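Local atomic coordinates of N-acetyltransferase (Staphylococcus aureus subsp. aureus, PDB entry 4M85), a protein that probably transfers an acetyl group from acetyl-coenzyme A to an amine, as a member of the GNAT family of acetyltransferases. Residues 41-46 against 86-91; 51-56 against 101-106; 74-79 against 113-118; 79-84 against 105-110. All coordinates share one frame; numbering follows the deposited sequence.

Interaction 1: 41-46 against 86-91; sequences LDAIEK and KAWELL
The segment 41-46, a stretch of helix 37-49, and the 3-10 turn 88-90 with its follower Leu91 draw nearest at the C-terminal ends of both segments, where the CA atoms of Lys46 and Leu91 are 6.5 Å apart. The contact illustrates how, in a GNAT fold, helix 37-49, which precedes strand 60-65 of the sheet, can be joined by pure packing to a 3-10 turn just after helix 81-86; no hydrogen bond crosses between them. Trp88 carries it from one side. Its CG is anti to the backbone N (chi1 -172°), which sends the six-membered part of the indole to the helix, where CH2 lies 3.8 Å from CB of Ala43. The approach is oblique, and Trp88 CH2 also lies 4.5 Å from CG1 of Ile44. Tyr53, from the loop that follows helix 37-49, meets the indole edge-to-face. Lys46 turns its amine away to Asp42 and to the backbone carbonyl of Asp92, so only its side-chain root and carbonyl take part. Leu91, with CG anti to its carbonyl carbon, fills in beside the indole: CD1 lies over the rim of one face, and CD2 rests 3.6 Å from the carbonyl O of Lys46.

Interaction 2: 51-56 against 101-106; sequences ATYRTF and GTPLPV
Arg54 has CG anti to its carbonyl carbon (chi1 -77°) and runs extended from CG to NE, while the preceding Tyr53 has CG anti to its backbone N (chi1 -178°); these torsions send both side chains from the type I turn 53-56 to the loop 101-106. The pair is an example of two irregular loops of a GNAT domain joined by side chains. Tyr53 and Pro103 meet tip to tip, the phenol OH 3.4 Å from CG of the proline. That hydroxyl is itself hydrogen-bonded to Glu85, a residue of helix 81-86. Arg54 crosses Leu104 obliquely: CB of the leucine lies over one face of the guanidinium, 3.8 Å from NE, and CD1 is 4.0 Å from CD of the arginine. NH2 is shared between two backbone carbonyls, at 2.8 Å from O of Leu104 and 3.2 Å from O of Val106, the latter near the guanidinium plane. Both bonds are bent and weak, the straighter reaching 131°. The stronger hold is by salt bridges, from NE to Glu85 and from NH1 to Glu81. A buried guanidinium thus has its charge met by two carboxylates, while the two carbonyls probably add mainly dipolar stabilisation at NH2.

Interaction 3: 74-79 against 113-118; sequences ISYSGE and EYYIET
Tyr76 stands on strand 68-77, whose part 74-77 runs antiparallel to 114-118, their directions 154° apart, in the middle of the GNAT sheet. From CB its ring takes the crowded position between backbone N and carbonyl carbon (chi1 44°), rising on the face that also bears Ile74, Tyr115 and Thr118. Along one flank CE2 lies 4.0 Å from CD2 of Tyr115, the two side chains pointing the same way. Along the other, CE1 is near the carboxylate of Glu117. At the tip, Tyr76 OH donates to Glu117 OE1 over a very short 2.5 Å; OE1 sits in the plane of the phenol ring, yet the hydroxyl approaches it from above the carboxylate plane, the two planes being 67° apart. NH1 of Arg54 reaches the same hydroxyl. Beneath, Tyr76 N and O pair with O and N of Tyr115. On the reverse face the ring of Tyr114 lies flat over the backbone, with the carbonyl carbon of Tyr76 under its centre, and a water joins Tyr114 OH to Ser75 O. The classic bulge, in which Glu117 and Thr118 both face Ile74, is consistent with Glu117 turning towards Tyr76: Ile74 O receives Glu117 N at 2.8 Å and Thr118 N weakly at 3.4 Å. A bulge in the corresponding central strand is a recurrent feature of GNAT enzymes, where it commonly adjoins the acetyl-CoA site. So short a bond from phenol to carboxylate is consistent with a largely ionised Glu117, whose negative charge the hydroxyl and Arg54 would both favour, tending to lower its proton affinity.

Interaction 4: 79-84 against 105-110; sequences ENELKY and PVKEAK
Glu79 opens the segment as the chain leaves strand 68-77, its backbone only loosely beside Lys110. From here residues 79-82 run nearly opposite to the loop 105-110, their end-to-end directions 172° apart. Asn80 occupies the N-cap position of helix 81-86, although its side chain makes no capping bond, and its carbonyl accepts the backbone N of Tyr84. Glu81, in the first turn, supplies the contact's main link. Its CG is anti to the backbone N (chi1 -176°) and the chain stays extended, so the carboxylate reaches two consecutive amides of the loop. OE2 accepts Glu108 N at 2.7 Å in an almost straight bond of 169°, while OE1 accepts Ala109 N at 2.9 Å; each oxygen uses its syn lone pair. A water donates to OE1 at 2.7 Å, and CG of Lys107 lies 3.5 Å from the same oxygen, the lysine's own amine turning back to Ala109 O and to Asp111. Leu82, with CG anti to its carbonyl carbon, lays CD2 3.6 Å from the carbonyl O of Pro105 and against Lys107, on the more exposed margin. A single carboxylate thus binds two successive N-H groups of an irregular loop, joining helix 81-86 to the chain that leads to strand 114-121. With two amides, a water and a salt bridge from Arg54 around it, Glu81 is probably held as the anion, its charge spread over several donors.

In the fold
The four contacts illustrate how one loop system can be tied to the central sheet of a GNAT domain. Interactions 1 and 2, with centres about 7 Å apart, meet where CD2 of Trp88 packs 3.4 Å from CD of Pro103. Interactions 2 and 4 share Pro105 and Val106, and NH1 of Arg54 bridges to OE2 of Glu81 at 3.0 Å. The same NH1 is 3.0 Å from OH of Tyr76, a probable hydrogen bond into interaction 3. Interaction 4 is nested within the chain closed by interaction 3, and OH of Tyr115 is 2.5 Å from OE1 of Glu108. If acetyl-CoA binds beside the bulged strand, as in relatives, the Arg54, Tyr76 and Glu117 cluster may lie near the active site.

Interaction 1: 41-46 against 86-91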
loop_
_atom_site.group_PDB
_atom_site.type_symbol
_atom_site.label_atom_id
_atom_site.label_comp_id
_atom_site.label_asym_id
_atom_site.label_seq_id
_atom_site.Cartn_x
_atom_site.Cartn_y
_atom_site.Cartn_z
ATOM N N LEU A 41 -7.196 -13.085 -1.840
ATOM C CA LEU A 41 -7.026 -12.708 -0.433
ATOM C C LEU A 41 -6.017 -13.600 0.274
ATOM O O LEU A 41 -5.087 -13.112 0.926
ATOM C CB LEU A 41 -8.378 -12.748 0.310
ATOM C CG LEU A 41 -9.345 -11.610 -0.015
ATOM C CD1 LEU A 41 -10.696 -11.824 0.674
ATOM C CD2 LEU A 41 -8.749 -10.265 0.401
ATOM N N ASP A 42 -6.216 -14.913 0.174
ATOM C CA ASP A 42 -5.234 -15.859 0.675
ATOM C C ASP A 42 -3.816 -15.497 0.202
ATOM O O ASP A 42 -2.864 -15.524 0.975
ATOM C CB ASP A 42 -5.579 -17.275 0.225
ATOM C CG ASP A 42 -4.549 -18.270 0.655
ATOM O OD1 ASP A 42 -4.439 -18.540 1.867
ATOM O OD2 ASP A 42 -3.830 -18.776 -0.216
ATOM N N ALA A 43 -3.681 -15.170 -1.071
ATOM C CA ALA A 43 -2.367 -14.815 -1.605
ATOM C C ALA A 43 -1.774 -13.551 -0.961
ATOM O O ALA A 43 -0.576 -13.531 -0.635
ATOM C CB ALA A 43 -2.425 -14.673 -3.100
ATOM N N ILE A 44 -2.588 -12.496 -0.824
ATOM C CA ILE A 44 -2.110 -11.238 -0.241
ATOM C C ILE A 44 -1.753 -11.463 1.215
ATOM O O ILE A 44 -0.746 -10.965 1.681
ATOM C CB ILE A 44 -3.154 -10.084 -0.377
ATOM C CG1 ILE A 44 -3.432 -9.756 -1.836
ATOM C CG2 ILE A 44 -2.693 -8.808 0.285
ATOM C CD1 ILE A 44 -4.820 -9.169 -2.080
ATOM N N GLU A 45 -2.573 -12.228 1.931
ATOM C CA GLU A 45 -2.312 -12.570 3.305
ATOM C C GLU A 45 -0.931 -13.221 3.437
ATOM O O GLU A 45 -0.158 -12.890 4.329
ATOM C CB GLU A 45 -3.357 -13.558 3.829
ATOM C CG GLU A 45 -4.767 -12.998 4.011
ATOM C CD GLU A 45 -5.816 -14.092 4.121
ATOM O OE1 GLU A 45 -5.424 -15.258 4.280
ATOM O OE2 GLU A 45 -7.043 -13.803 4.026
ATOM N N LYS A 46 -0.635 -14.158 2.547
ATOM C CA LYS A 46 0.661 -14.829 2.598
ATOM C C LYS A 46 1.779 -13.857 2.255
ATOM O O LYS A 46 2.875 -13.966 2.813
ATOM C CB LYS A 46 0.685 -16.032 1.637
ATOM C CG LYS A 46 -0.089 -17.229 2.146
ATOM C CD LYS A 46 -0.313 -18.260 1.039
ATOM C CE LYS A 46 -0.802 -19.583 1.605
ATOM N NZ LYS A 46 -1.559 -20.352 0.586
ATOM N N LYS A 86 9.272 -9.197 -6.835
ATOM C CA LYS A 86 9.666 -10.548 -7.258
ATOM C C LYS A 86 9.413 -11.574 -6.160
ATOM O O LYS A 86 9.143 -12.744 -6.443
ATOM C CB LYS A 86 11.132 -10.551 -7.688
ATOM C CG LYS A 86 11.584 -11.805 -8.397
ATOM C CD LYS A 86 12.952 -11.571 -9.021
ATOM C CE LYS A 86 13.576 -12.844 -9.592
ATOM N NZ LYS A 86 12.637 -13.558 -10.499
ATOM N N ALA A 87 9.442 -11.145 -4.903
ATOM C CA ALA A 87 9.237 -12.067 -3.787
ATOM C C ALA A 87 7.854 -12.736 -3.780
ATOM O O ALA A 87 7.678 -13.767 -3.133
ATOM C CB ALA A 87 9.504 -11.375 -2.447
ATOM N N TRP A 88 6.898 -12.171 -4.522
ATOM C CA TRP A 88 5.624 -12.812 -4.759
ATOM C C TRP A 88 5.782 -14.286 -5.183
ATOM O O TRP A 88 4.973 -15.144 -4.808
ATOM C CB TRP A 88 4.851 -12.043 -5.811
ATOM C CG TRP A 88 3.449 -12.505 -6.014
ATOM C CD1 TRP A 88 2.991 -13.349 -6.986
ATOM C CD2 TRP A 88 2.302 -12.100 -5.265
ATOM N NE1 TRP A 88 1.626 -13.506 -6.875
ATOM C CE2 TRP A 88 1.179 -12.754 -5.826
ATOM C CE3 TRP A 88 2.107 -11.250 -4.178
ATOM C CZ2 TRP A 88 -0.109 -12.582 -5.323
ATOM C CZ3 TRP A 88 0.840 -11.088 -3.683
ATOM C CH2 TRP A 88 -0.257 -11.761 -4.252
ATOM N N GLU A 89 6.843 -14.563 -5.941
ATOM C CA GLU A 89 7.126 -15.899 -6.430
ATOM C C GLU A 89 7.494 -16.941 -5.357
ATOM O O GLU A 89 7.442 -18.151 -5.611
ATOM C CB GLU A 89 8.212 -15.806 -7.486
ATOM C CG GLU A 89 7.798 -14.954 -8.674
ATOM C CD GLU A 89 8.764 -15.063 -9.839
ATOM O OE1 GLU A 89 10.007 -15.084 -9.582
ATOM O OE2 GLU A 89 8.264 -15.141 -10.998
ATOM N N LEU A 90 7.834 -16.484 -4.152
ATOM C CA LEU A 90 8.158 -17.378 -3.040
ATOM C C LEU A 90 6.944 -17.776 -2.205
ATOM O O LEU A 90 7.094 -18.473 -1.201
ATOM C CB LEU A 90 9.215 -16.728 -2.133
ATOM C CG LEU A 90 10.462 -16.215 -2.900
ATOM C CD1 LEU A 90 11.454 -15.505 -1.997
ATOM C CD2 LEU A 90 11.123 -17.381 -3.610
ATOM N N LEU A 91 5.745 -17.335 -2.592
ATOM C CA LEU A 91 4.529 -17.647 -1.822
ATOM C C LEU A 91 3.975 -19.008 -2.228
ATOM O O LEU A 91 4.223 -19.474 -3.343
ATOM C CB LEU A 91 3.455 -16.553 -2.035
ATOM C CG LEU A 91 3.894 -15.129 -1.710
ATOM C CD1 LEU A 91 2.801 -14.092 -1.977
ATOM C CD2 LEU A 91 4.386 -15.067 -0.261
#

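Interaction 2: 51-56 against 101-106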
loop_
_atom_site.group_PDB
_atom_site.type_symbol
_atom_site.label_atom_id
_atom_site.label_comp_id
_atom_site.label_asym_id
_atom_site.label_seq_id
_atom_site.Cartn_x
_atom_site.Cartn_y
_atom_site.Cartn_z
ATOM N N ALA A 51 7.174 -14.001 2.865
ATOM C CA ALA A 51 8.306 -13.510 2.106
ATOM C C ALA A 51 8.211 -11.992 2.155
ATOM O O ALA A 51 7.161 -11.459 2.494
ATOM C CB ALA A 51 8.235 -14.003 0.671
ATOM N N THR A 52 9.267 -11.301 1.771
ATOM C CA THR A 52 9.277 -9.845 1.836
ATOM C C THR A 52 8.805 -9.221 0.540
ATOM O O THR A 52 9.598 -8.667 -0.242
ATOM C CB THR A 52 10.647 -9.314 2.286
ATOM O OG1 THR A 52 11.037 -10.043 3.443
ATOM C CG2 THR A 52 10.580 -7.834 2.673
ATOM N N TYR A 53 7.492 -9.337 0.341
ATOM C CA TYR A 53 6.778 -8.750 -0.760
ATOM C C TYR A 53 6.590 -7.259 -0.415
ATOM O O TYR A 53 6.896 -6.833 0.700
ATOM C CB TYR A 53 5.430 -9.494 -1.001
ATOM C CG TYR A 53 4.697 -8.932 -2.172
ATOM C CD1 TYR A 53 5.273 -8.935 -3.413
ATOM C CD2 TYR A 53 3.450 -8.341 -2.028
ATOM C CE1 TYR A 53 4.639 -8.369 -4.494
ATOM C CE2 TYR A 53 2.792 -7.783 -3.108
ATOM C CZ TYR A 53 3.399 -7.790 -4.345
ATOM O OH TYR A 53 2.803 -7.210 -5.448
ATOM N N ARG A 54 6.172 -6.467 -1.389
ATOM C CA ARG A 54 5.767 -5.062 -1.158
ATOM C C ARG A 54 4.967 -4.886 0.140
ATOM O O ARG A 54 5.261 -4.000 0.985
ATOM C CB ARG A 54 4.892 -4.600 -2.318
ATOM C CG ARG A 54 5.620 -4.257 -3.610
ATOM C CD ARG A 54 4.599 -4.080 -4.709
ATOM N NE ARG A 54 5.176 -3.990 -6.049
ATOM C CZ ARG A 54 5.528 -2.861 -6.667
ATOM N NH1 ARG A 54 5.388 -1.672 -6.082
ATOM N NH2 ARG A 54 5.997 -2.921 -7.904
ATOM N N THR A 55 3.959 -5.745 0.301
ATOM C CA THR A 55 3.065 -5.694 1.465
ATOM C C THR A 55 3.560 -6.456 2.706
ATOM O O THR A 55 2.759 -6.772 3.580
ATOM C CB THR A 55 1.648 -6.166 1.073
ATOM O OG1 THR A 55 1.719 -7.467 0.525
ATOM C CG2 THR A 55 1.056 -5.273 0.024
ATOM N N PHE A 56 4.861 -6.738 2.816
ATOM C CA PHE A 56 5.370 -7.334 4.058
ATOM C C PHE A 56 4.906 -6.524 5.254
ATOM O O PHE A 56 4.860 -5.305 5.183
ATOM C CB PHE A 56 6.901 -7.422 4.108
ATOM C CG PHE A 56 7.421 -8.559 4.955
ATOM C CD1 PHE A 56 8.556 -8.407 5.760
ATOM C CD2 PHE A 56 6.819 -9.835 4.900
ATOM C CE1 PHE A 56 9.056 -9.491 6.509
ATOM C CE2 PHE A 56 7.295 -10.891 5.647
ATOM C CZ PHE A 56 8.420 -10.731 6.459
ATOM N N GLY A 101 1.511 -14.247 -13.133
ATOM C CA GLY A 101 2.739 -13.561 -12.800
ATOM C C GLY A 101 2.501 -12.692 -11.570
ATOM O O GLY A 101 1.472 -12.797 -10.905
ATOM N N THR A 102 3.451 -11.832 -11.269
ATOM C CA THR A 102 3.377 -11.048 -10.062
ATOM C C THR A 102 2.368 -9.894 -10.302
ATOM O O THR A 102 2.199 -9.420 -11.434
ATOM C CB THR A 102 4.774 -10.580 -9.581
ATOM O OG1 THR A 102 5.257 -9.509 -10.395
ATOM C CG2 THR A 102 5.775 -11.738 -9.597
ATOM N N PRO A 103 1.663 -9.481 -9.244
ATOM C CA PRO A 103 0.518 -8.559 -9.364
ATOM C C PRO A 103 0.856 -7.128 -9.770
ATOM O O PRO A 103 -0.000 -6.459 -10.342
ATOM C CB PRO A 103 -0.115 -8.555 -7.963
ATOM C CG PRO A 103 0.737 -9.390 -7.094
ATOM C CD PRO A 103 1.877 -9.973 -7.873
ATOM N N LEU A 104 2.084 -6.671 -9.504
ATOM C CA LEU A 104 2.451 -5.273 -9.747
ATOM C C LEU A 104 3.865 -5.123 -10.341
ATOM O O LEU A 104 4.755 -4.626 -9.670
ATOM C CB LEU A 104 2.309 -4.484 -8.425
ATOM C CG LEU A 104 0.902 -4.138 -7.908
ATOM C CD1 LEU A 104 0.947 -3.817 -6.417
ATOM C CD2 LEU A 104 0.275 -2.964 -8.657
ATOM N N PRO A 105 4.080 -5.588 -11.603
ATOM C CA PRO A 105 5.394 -5.543 -12.279
ATOM C C PRO A 105 5.977 -4.159 -12.538
ATOM O O PRO A 105 7.206 -4.030 -12.587
ATOM C CB PRO A 105 5.123 -6.215 -13.632
ATOM C CG PRO A 105 3.636 -6.101 -13.834
ATOM C CD PRO A 105 3.072 -6.251 -12.454
ATOM N N VAL A 106 5.122 -3.145 -12.706
ATOM C CA VAL A 106 5.579 -1.804 -13.034
ATOM C C VAL A 106 6.305 -1.184 -11.835
ATOM O O VAL A 106 5.876 -1.344 -10.673
ATOM C CB VAL A 106 4.417 -0.906 -13.517
ATOM C CG1 VAL A 106 4.920 0.492 -13.909
ATOM C CG2 VAL A 106 3.705 -1.543 -14.715
#

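Interaction 3: 74-79 against 113-118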
loop_
_atom_site.group_PDB
_atom_site.type_symbol
_atom_site.label_atom_id
_atom_site.label_comp_id
_atom_site.label_asym_id
_atom_site.label_seq_id
_atom_site.Cartn_x
_atom_site.Cartn_y
_atom_site.Cartn_z
ATOM N N ILE A 74 1.576 1.685 3.753
ATOM C CA ILE A 74 2.577 0.688 3.277
ATOM C C ILE A 74 3.665 1.448 2.539
ATOM O O ILE A 74 3.371 2.173 1.619
ATOM C CB ILE A 74 1.953 -0.344 2.295
ATOM C CG1 ILE A 74 0.677 -0.930 2.892
ATOM C CG2 ILE A 74 2.947 -1.459 1.940
ATOM C CD1 ILE A 74 -0.039 -1.961 2.032
ATOM N N SER A 75 4.915 1.273 2.979
ATOM C CA SER A 75 6.052 1.994 2.433
ATOM C C SER A 75 7.343 1.177 2.544
ATOM O O SER A 75 7.468 0.358 3.427
ATOM C CB SER A 75 6.230 3.307 3.160
ATOM O OG SER A 75 6.602 3.107 4.513
ATOM N N TYR A 76 8.280 1.439 1.639
ATOM C CA TYR A 76 9.558 0.697 1.526
ATOM C C TYR A 76 10.474 1.440 0.539
ATOM O O TYR A 76 9.998 2.302 -0.227
ATOM C CB TYR A 76 9.304 -0.741 1.048
ATOM C CG TYR A 76 8.307 -0.810 -0.076
ATOM C CD1 TYR A 76 6.991 -1.172 0.154
ATOM C CD2 TYR A 76 8.667 -0.473 -1.369
ATOM C CE1 TYR A 76 6.056 -1.186 -0.863
ATOM C CE2 TYR A 76 7.741 -0.499 -2.393
ATOM C CZ TYR A 76 6.436 -0.846 -2.133
ATOM O OH TYR A 76 5.530 -0.868 -3.176
ATOM N N SER A 77 11.774 1.113 0.519
ATOM C CA SER A 77 12.699 1.856 -0.350
ATOM C C SER A 77 12.385 1.647 -1.804
ATOM O O SER A 77 12.128 0.522 -2.239
ATOM C CB SER A 77 14.185 1.490 -0.097
ATOM O OG SER A 77 14.356 0.096 -0.139
ATOM N N GLY A 78 12.424 2.734 -2.564
ATOM C CA GLY A 78 12.267 2.657 -4.010
ATOM C C GLY A 78 13.359 1.831 -4.687
ATOM O O GLY A 78 13.123 1.173 -5.699
ATOM N N GLU A 79 14.555 1.814 -4.108
ATOM C CA GLU A 79 15.640 1.101 -4.763
ATOM C C GLU A 79 15.450 -0.411 -4.709
ATOM O O GLU A 79 15.881 -1.105 -5.604
ATOM C CB GLU A 79 17.008 1.535 -4.248
ATOM C CG GLU A 79 17.374 1.162 -2.828
ATOM C CD GLU A 79 18.825 1.503 -2.525
ATOM O OE1 GLU A 79 19.580 1.783 -3.487
ATOM O OE2 GLU A 79 19.213 1.502 -1.337
ATOM N N GLU A 113 14.067 7.318 -3.420
ATOM C CA GLU A 113 12.837 7.572 -2.650
ATOM C C GLU A 113 12.486 6.460 -1.677
ATOM O O GLU A 113 12.714 5.289 -1.950
ATOM C CB GLU A 113 11.620 7.746 -3.593
ATOM C CG GLU A 113 11.721 8.902 -4.576
ATOM C CD GLU A 113 10.665 8.910 -5.652
ATOM O OE1 GLU A 113 9.909 7.919 -5.844
ATOM O OE2 GLU A 113 10.616 9.938 -6.349
ATOM N N TYR A 114 11.917 6.847 -0.535
ATOM C CA TYR A 114 11.183 5.921 0.304
ATOM C C TYR A 114 9.703 6.033 -0.091
ATOM O O TYR A 114 9.008 7.005 0.270
ATOM C CB TYR A 114 11.443 6.207 1.773
ATOM C CG TYR A 114 11.458 4.957 2.587
ATOM C CD1 TYR A 114 12.648 4.277 2.848
ATOM C CD2 TYR A 114 10.256 4.417 3.077
ATOM C CE1 TYR A 114 12.642 3.093 3.585
ATOM C CE2 TYR A 114 10.236 3.249 3.828
ATOM C CZ TYR A 114 11.422 2.591 4.084
ATOM O OH TYR A 114 11.347 1.431 4.824
ATOM N N TYR A 115 9.260 5.050 -0.879
ATOM C CA TYR A 115 7.959 5.070 -1.560
ATOM C C TYR A 115 6.836 4.622 -0.657
ATOM O O TYR A 115 6.888 3.547 -0.059
ATOM C CB TYR A 115 7.977 4.152 -2.804
ATOM C CG TYR A 115 6.685 4.083 -3.594
ATOM C CD1 TYR A 115 6.070 5.244 -4.076
ATOM C CD2 TYR A 115 6.097 2.852 -3.911
ATOM C CE1 TYR A 115 4.911 5.185 -4.828
ATOM C CE2 TYR A 115 4.947 2.787 -4.661
ATOM C CZ TYR A 115 4.359 3.957 -5.099
ATOM O OH TYR A 115 3.230 3.910 -5.826
ATOM N N ILE A 116 5.800 5.451 -0.590
ATOM C CA ILE A 116 4.590 5.123 0.115
ATOM C C ILE A 116 3.621 4.621 -0.953
ATOM O O ILE A 116 3.060 5.400 -1.711
ATOM C CB ILE A 116 4.005 6.353 0.817
ATOM C CG1 ILE A 116 5.019 6.941 1.810
ATOM C CG2 ILE A 116 2.750 5.959 1.564
ATOM C CD1 ILE A 116 4.677 8.317 2.314
ATOM N N GLU A 117 3.423 3.315 -0.983
ATOM C CA GLU A 117 2.638 2.679 -2.013
ATOM C C GLU A 117 1.127 2.823 -1.764
ATOM O O GLU A 117 0.365 3.020 -2.705
ATOM C CB GLU A 117 3.006 1.185 -2.079
ATOM C CG GLU A 117 2.264 0.399 -3.155
ATOM C CD GLU A 117 2.276 -1.117 -2.916
ATOM O OE1 GLU A 117 3.302 -1.678 -2.494
ATOM O OE2 GLU A 117 1.244 -1.756 -3.163
ATOM N N THR A 118 0.711 2.683 -0.510
ATOM C CA THR A 118 -0.696 2.500 -0.162
ATOM C C THR A 118 -1.045 3.226 1.147
ATOM O O THR A 118 -0.305 3.118 2.124
ATOM C CB THR A 118 -1.029 0.986 0.050
ATOM O OG1 THR A 118 -0.742 0.232 -1.129
ATOM C CG2 THR A 118 -2.466 0.808 0.371
HETATM O O HOH W 1 8.717 0.732 5.738
HETATM O O HOH W 2 15.414 4.401 -2.033
#

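Interaction 4: 79-84 against 105-110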
loop_
_atom_site.group_PDB
_atom_site.type_symbol
_atom_site.label_atom_id
_atom_site.label_comp_id
_atom_site.label_asym_id
_atom_site.label_seq_id
_atom_site.Cartn_x
_atom_site.Cartn_y
_atom_site.Cartn_z
ATOM N N GLU A 79 14.555 1.814 -4.108
ATOM C CA GLU A 79 15.640 1.101 -4.763
ATOM C C GLU A 79 15.450 -0.411 -4.709
ATOM O O GLU A 79 15.881 -1.105 -5.604
ATOM C CB GLU A 79 17.008 1.535 -4.248
ATOM C CG GLU A 79 17.374 1.162 -2.828
ATOM C CD GLU A 79 18.825 1.503 -2.525
ATOM O OE1 GLU A 79 19.580 1.783 -3.487
ATOM O OE2 GLU A 79 19.213 1.502 -1.337
ATOM N N ASN A 80 14.754 -0.916 -3.702
ATOM C CA ASN A 80 14.461 -2.339 -3.631
ATOM C C ASN A 80 13.058 -2.737 -4.132
ATOM O O ASN A 80 12.631 -3.877 -3.931
ATOM C CB ASN A 80 14.677 -2.814 -2.202
ATOM C CG ASN A 80 16.156 -2.881 -1.813
ATOM O OD1 ASN A 80 17.036 -2.938 -2.654
ATOM N ND2 ASN A 80 16.422 -2.888 -0.522
ATOM N N GLU A 81 12.361 -1.826 -4.810
ATOM C CA GLU A 81 10.949 -2.037 -5.185
ATOM C C GLU A 81 10.721 -3.328 -5.972
ATOM O O GLU A 81 9.858 -4.130 -5.620
ATOM C CB GLU A 81 10.406 -0.869 -6.028
ATOM C CG GLU A 81 8.926 -0.998 -6.354
ATOM C CD GLU A 81 8.391 0.085 -7.288
ATOM O OE1 GLU A 81 9.080 1.096 -7.563
ATOM O OE2 GLU A 81 7.249 -0.073 -7.764
ATOM N N LEU A 82 11.459 -3.486 -7.067
ATOM C CA LEU A 82 11.302 -4.652 -7.935
ATOM C C LEU A 82 11.777 -5.944 -7.238
ATOM O O LEU A 82 11.274 -7.010 -7.537
ATOM C CB LEU A 82 12.012 -4.427 -9.276
ATOM C CG LEU A 82 11.439 -3.323 -10.180
ATOM C CD1 LEU A 82 12.034 -3.439 -11.578
ATOM C CD2 LEU A 82 9.925 -3.387 -10.265
ATOM N N LYS A 83 12.701 -5.846 -6.279
ATOM C CA LYS A 83 13.093 -7.015 -5.495
ATOM C C LYS A 83 11.969 -7.469 -4.566
ATOM O O LYS A 83 11.707 -8.677 -4.412
ATOM C CB LYS A 83 14.337 -6.732 -4.679
ATOM C CG LYS A 83 14.823 -7.949 -3.915
ATOM C CD LYS A 83 16.000 -7.611 -3.020
ATOM C CE LYS A 83 15.583 -7.450 -1.570
ATOM N NZ LYS A 83 16.436 -6.470 -0.846
ATOM N N TYR A 84 11.295 -6.505 -3.941
ATOM C CA TYR A 84 10.094 -6.823 -3.157
ATOM C C TYR A 84 9.004 -7.500 -4.013
ATOM O O TYR A 84 8.407 -8.516 -3.607
ATOM C CB TYR A 84 9.558 -5.558 -2.466
ATOM C CG TYR A 84 10.542 -4.921 -1.500
ATOM C CD1 TYR A 84 11.349 -5.700 -0.689
ATOM C CD2 TYR A 84 10.664 -3.535 -1.410
ATOM C CE1 TYR A 84 12.238 -5.127 0.197
ATOM C CE2 TYR A 84 11.557 -2.950 -0.530
ATOM C CZ TYR A 84 12.338 -3.748 0.269
ATOM O OH TYR A 84 13.250 -3.177 1.145
ATOM N N PRO A 105 4.080 -5.588 -11.603
ATOM C CA PRO A 105 5.394 -5.543 -12.279
ATOM C C PRO A 105 5.977 -4.159 -12.538
ATOM O O PRO A 105 7.206 -4.030 -12.587
ATOM C CB PRO A 105 5.123 -6.215 -13.632
ATOM C CG PRO A 105 3.636 -6.101 -13.834
ATOM C CD PRO A 105 3.072 -6.251 -12.454
ATOM N N VAL A 106 5.122 -3.145 -12.706
ATOM C CA VAL A 106 5.579 -1.804 -13.034
ATOM C C VAL A 106 6.305 -1.184 -11.835
ATOM O O VAL A 106 5.876 -1.344 -10.673
ATOM C CB VAL A 106 4.417 -0.906 -13.517
ATOM C CG1 VAL A 106 4.920 0.492 -13.909
ATOM C CG2 VAL A 106 3.705 -1.543 -14.715
ATOM N N LYS A 107 7.409 -0.505 -12.135
ATOM C CA LYS A 107 8.193 0.242 -11.172
ATOM C C LYS A 107 7.459 1.560 -10.931
ATOM O O LYS A 107 7.453 2.437 -11.795
ATOM C CB LYS A 107 9.614 0.502 -11.726
ATOM C CG LYS A 107 10.649 0.939 -10.694
ATOM C CD LYS A 107 12.033 1.078 -11.333
ATOM C CE LYS A 107 13.114 1.454 -10.322
ATOM N NZ LYS A 107 13.177 2.918 -10.064
ATOM N N GLU A 108 6.836 1.692 -9.760
ATOM C CA GLU A 108 6.025 2.873 -9.429
ATOM C C GLU A 108 6.856 4.030 -8.854
ATOM O O GLU A 108 6.416 5.162 -8.896
ATOM C CB GLU A 108 4.878 2.495 -8.449
ATOM C CG GLU A 108 3.972 1.343 -8.902
ATOM C CD GLU A 108 2.848 1.008 -7.915
ATOM O OE1 GLU A 108 2.573 1.819 -7.000
ATOM O OE2 GLU A 108 2.231 -0.074 -8.033
ATOM N N ALA A 109 8.053 3.737 -8.337
ATOM C CA ALA A 109 8.853 4.706 -7.594
ATOM C C ALA A 109 10.237 4.919 -8.187
ATOM O O ALA A 109 10.569 4.366 -9.223
ATOM C CB ALA A 109 8.968 4.272 -6.151
ATOM N N LYS A 110 11.048 5.725 -7.520
ATOM C CA LYS A 110 12.376 6.040 -8.010
ATOM C C LYS A 110 13.391 5.626 -6.957
ATOM O O LYS A 110 13.064 5.513 -5.773
ATOM C CB LYS A 110 12.478 7.528 -8.322
ATOM C CG LYS A 110 11.769 7.939 -9.598
ATOM C CD LYS A 110 11.882 9.433 -9.810
ATOM C CE LYS A 110 10.854 9.951 -10.807
ATOM N NZ LYS A 110 10.793 11.445 -10.801
HETATM O O HOH W 3 11.650 1.999 -7.511
#